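Local structure of protein-tyrosine-phosphatase PTP1 (Arabidopsis thaliana, 6KRW) at residues 9-20 and 257-267. The protein dephosphorylates phosphotyrosine in proteins, including the MAP kinase MPK6, and with MKP1 represses salicylic acid and camalexin synthesis in plant defence. Residues are numbered along the deposited sequence; the frame is centred on the assembly and turned at random.
Sequences QLNHCHQALGVF and ILAGDMSALDL
Gln9 donates from NE2 to the backbone O of Leu258 at 3.2 Å. This bond joins helix 7-24 to the Schellman motif at Gly260 that ends helix 242-259 of the tyrosine phosphatase fold. The N-H...O angle is 158°, and the acceptor lies in the Gln9 amide plane, although NE2 stands above the carbonyl plane of Leu258. The Gln9 side chain is extended beyond CG (chi2 177°), which carries the amide across to this carbonyl. The other end of the amide is also held, because OE1 accepts from Ser6 N. With an alanine here, Leu258 O and Ser6 N would probably lose these partners and the tie to the helix end would weaken.

His12 CD2 lies 3.9 Å from Gly260 CA. Its ring is steadied by ND1, which donates in the ring plane to Gln15 OE1. Further along, the side-chain contacts are mostly apolar. Cys13 SG meets Leu258 CD2 at 3.5 Å. Ala16 CB touches both Ile257 CD1 and Leu265 CD1, so the small methyl sits against two branched side chains. The Val19 and Leu265 side chains cross at about a right angle, Val19 CG2 against Leu265 CD2.

Phe20 reaches the 3-10 turn 262-265, and Val296 of helix 285-303 also touches this side chain. Ala264 O meets the ring at its edge, in plane, 3.6 Å from Phe20 CZ.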
# COMPACT_ATOMS: atom_id res chain seq x y z
N GLN A 9 20.89 -5.17 14.28
CA GLN A 9 19.44 -5.20 13.96
C GLN A 9 18.66 -5.70 15.19
O GLN A 9 17.60 -5.12 15.48
CB GLN A 9 19.19 -6.08 12.74
CG GLN A 9 19.69 -5.46 11.44
CD GLN A 9 19.50 -6.36 10.25
OE1 GLN A 9 19.80 -7.55 10.28
NE2 GLN A 9 19.02 -5.78 9.16
N LEU A 10 19.20 -6.70 15.89
CA LEU A 10 18.48 -7.23 17.08
C LEU A 10 18.40 -6.16 18.17
O LEU A 10 17.32 -6.02 18.78
CB LEU A 10 19.21 -8.48 17.60
CG LEU A 10 18.77 -9.79 16.98
CD1 LEU A 10 19.65 -10.92 17.48
CD2 LEU A 10 17.30 -10.06 17.26
N ASN A 11 19.50 -5.46 18.43
CA ASN A 11 19.51 -4.37 19.45
C ASN A 11 18.47 -3.31 19.06
O ASN A 11 17.76 -2.79 19.94
CB ASN A 11 20.89 -3.74 19.56
CG ASN A 11 21.90 -4.64 20.23
OD1 ASN A 11 21.54 -5.50 21.02
ND2 ASN A 11 23.17 -4.45 19.92
N HIS A 12 18.38 -2.99 17.77
CA HIS A 12 17.44 -1.93 17.34
C HIS A 12 16.00 -2.44 17.49
O HIS A 12 15.15 -1.67 17.93
CB HIS A 12 17.79 -1.46 15.93
CG HIS A 12 19.06 -0.66 15.88
ND1 HIS A 12 19.49 0.10 16.95
CD2 HIS A 12 19.95 -0.45 14.89
CE1 HIS A 12 20.61 0.72 16.63
NE2 HIS A 12 20.91 0.40 15.37
N CYS A 13 15.77 -3.72 17.21
CA CYS A 13 14.40 -4.26 17.40
C CYS A 13 14.03 -4.27 18.90
O CYS A 13 12.87 -3.96 19.22
CB CYS A 13 14.29 -5.66 16.81
SG CYS A 13 14.33 -5.68 14.99
N HIS A 14 14.96 -4.66 19.78
CA HIS A 14 14.68 -4.65 21.24
C HIS A 14 14.39 -3.23 21.70
O HIS A 14 13.43 -3.00 22.44
CB HIS A 14 15.85 -5.27 22.01
CG HIS A 14 15.84 -6.76 22.01
ND1 HIS A 14 14.90 -7.49 22.72
CD2 HIS A 14 16.64 -7.65 21.40
CE1 HIS A 14 15.13 -8.78 22.54
NE2 HIS A 14 16.19 -8.90 21.73
N GLN A 15 15.20 -2.28 21.24
CA GLN A 15 15.01 -0.86 21.62
C GLN A 15 13.65 -0.39 21.14
O GLN A 15 12.90 0.21 21.93
CB GLN A 15 16.14 -0.04 21.02
CG GLN A 15 17.47 -0.26 21.72
CD GLN A 15 18.63 0.19 20.86
OE1 GLN A 15 18.43 0.80 19.81
NE2 GLN A 15 19.83 -0.15 21.28
N ALA A 16 13.31 -0.67 19.89
CA ALA A 16 12.00 -0.28 19.34
C ALA A 16 10.88 -0.99 20.10
O ALA A 16 9.85 -0.38 20.37
CB ALA A 16 11.92 -0.58 17.87
N LEU A 17 11.06 -2.28 20.39
CA LEU A 17 9.97 -3.03 21.06
C LEU A 17 9.64 -2.38 22.41
O LEU A 17 8.46 -2.24 22.75
CB LEU A 17 10.40 -4.49 21.25
CG LEU A 17 9.37 -5.39 21.94
CD1 LEU A 17 8.00 -5.34 21.28
CD2 LEU A 17 9.88 -6.83 21.98
N GLY A 18 10.65 -2.03 23.19
CA GLY A 18 10.38 -1.41 24.49
C GLY A 18 9.60 -0.12 24.33
O GLY A 18 8.68 0.14 25.15
N VAL A 19 9.93 0.68 23.32
CA VAL A 19 9.20 1.95 23.08
C VAL A 19 7.77 1.69 22.63
O VAL A 19 6.85 2.25 23.24
CB VAL A 19 9.99 2.83 22.10
CG1 VAL A 19 9.12 3.99 21.65
CG2 VAL A 19 11.31 3.27 22.71
N PHE A 20 7.57 0.87 21.60
CA PHE A 20 6.20 0.63 21.08
C PHE A 20 5.34 -0.08 22.13
O PHE A 20 4.16 0.25 22.25
CB PHE A 20 6.28 -0.15 19.76
CG PHE A 20 6.62 0.73 18.58
CD1 PHE A 20 5.63 1.43 17.92
CD2 PHE A 20 7.91 0.81 18.08
CE1 PHE A 20 5.91 2.20 16.82
CE2 PHE A 20 8.20 1.63 16.99
CZ PHE A 20 7.21 2.35 16.39
N ILE A 257 13.30 0.36 11.14
CA ILE A 257 13.95 -0.11 12.39
C ILE A 257 15.11 -1.04 12.02
O ILE A 257 16.21 -0.86 12.55
CB ILE A 257 12.94 -0.79 13.33
CG1 ILE A 257 11.92 0.22 13.85
CG2 ILE A 257 13.66 -1.51 14.46
CD1 ILE A 257 10.67 -0.44 14.44
N LEU A 258 14.87 -1.98 11.11
CA LEU A 258 15.89 -2.97 10.72
C LEU A 258 17.05 -2.29 10.00
O LEU A 258 18.16 -2.85 10.01
CB LEU A 258 15.25 -4.03 9.83
CG LEU A 258 14.32 -4.99 10.55
CD1 LEU A 258 13.60 -5.88 9.54
CD2 LEU A 258 15.10 -5.85 11.54
N ALA A 259 16.81 -1.11 9.42
CA ALA A 259 17.87 -0.39 8.67
C ALA A 259 18.58 0.62 9.57
O ALA A 259 19.56 1.22 9.10
CB ALA A 259 17.30 0.27 7.45
N GLY A 260 18.13 0.80 10.80
CA GLY A 260 18.81 1.66 11.78
C GLY A 260 18.31 3.10 11.78
O GLY A 260 19.01 3.94 12.32
N ASP A 261 17.09 3.35 11.28
CA ASP A 261 16.53 4.72 11.26
C ASP A 261 15.77 4.97 12.57
O ASP A 261 14.62 4.48 12.73
CB ASP A 261 15.67 4.90 10.01
CG ASP A 261 14.94 6.23 9.96
OD1 ASP A 261 15.20 7.09 10.85
OD2 ASP A 261 14.05 6.37 9.08
N MET A 262 16.39 5.69 13.49
CA MET A 262 15.82 5.99 14.83
C MET A 262 14.44 6.64 14.66
O MET A 262 13.60 6.43 15.54
CB MET A 262 16.70 7.00 15.59
CG MET A 262 18.04 6.46 15.96
SD MET A 262 18.78 7.48 17.23
CE MET A 262 20.13 6.40 17.67
N SER A 263 14.24 7.41 13.59
CA SER A 263 13.01 8.22 13.49
C SER A 263 11.78 7.34 13.28
O SER A 263 10.70 7.83 13.53
CB SER A 263 13.09 9.26 12.40
OG SER A 263 13.17 8.66 11.12
N ALA A 264 11.99 6.05 12.95
CA ALA A 264 10.84 5.13 12.77
C ALA A 264 10.14 4.89 14.11
O ALA A 264 8.97 4.44 14.09
CB ALA A 264 11.29 3.81 12.18
N LEU A 265 10.77 5.23 15.24
CA LEU A 265 10.09 5.08 16.55
C LEU A 265 8.97 6.10 16.70
O LEU A 265 8.12 5.92 17.57
CB LEU A 265 11.09 5.18 17.70
CG LEU A 265 11.66 3.84 18.14
CD1 LEU A 265 12.38 3.12 17.02
CD2 LEU A 265 12.60 4.03 19.32
N ASP A 266 8.97 7.15 15.89
CA ASP A 266 7.91 8.18 15.94
C ASP A 266 6.90 7.85 14.85
O ASP A 266 6.99 8.34 13.72
CB ASP A 266 8.55 9.55 15.83
CG ASP A 266 7.60 10.70 16.09
OD1 ASP A 266 6.40 10.51 16.06
OD2 ASP A 266 8.10 11.82 16.29
N LEU A 267 5.92 7.00 15.21
CA LEU A 267 4.92 6.60 14.21
C LEU A 267 4.07 7.80 13.78
O LEU A 267 3.66 7.89 12.62
CB LEU A 267 4.05 5.47 14.78
CG LEU A 267 2.97 4.96 13.83
CD1 LEU A 267 3.57 4.34 12.59
CD2 LEU A 267 2.10 3.97 14.55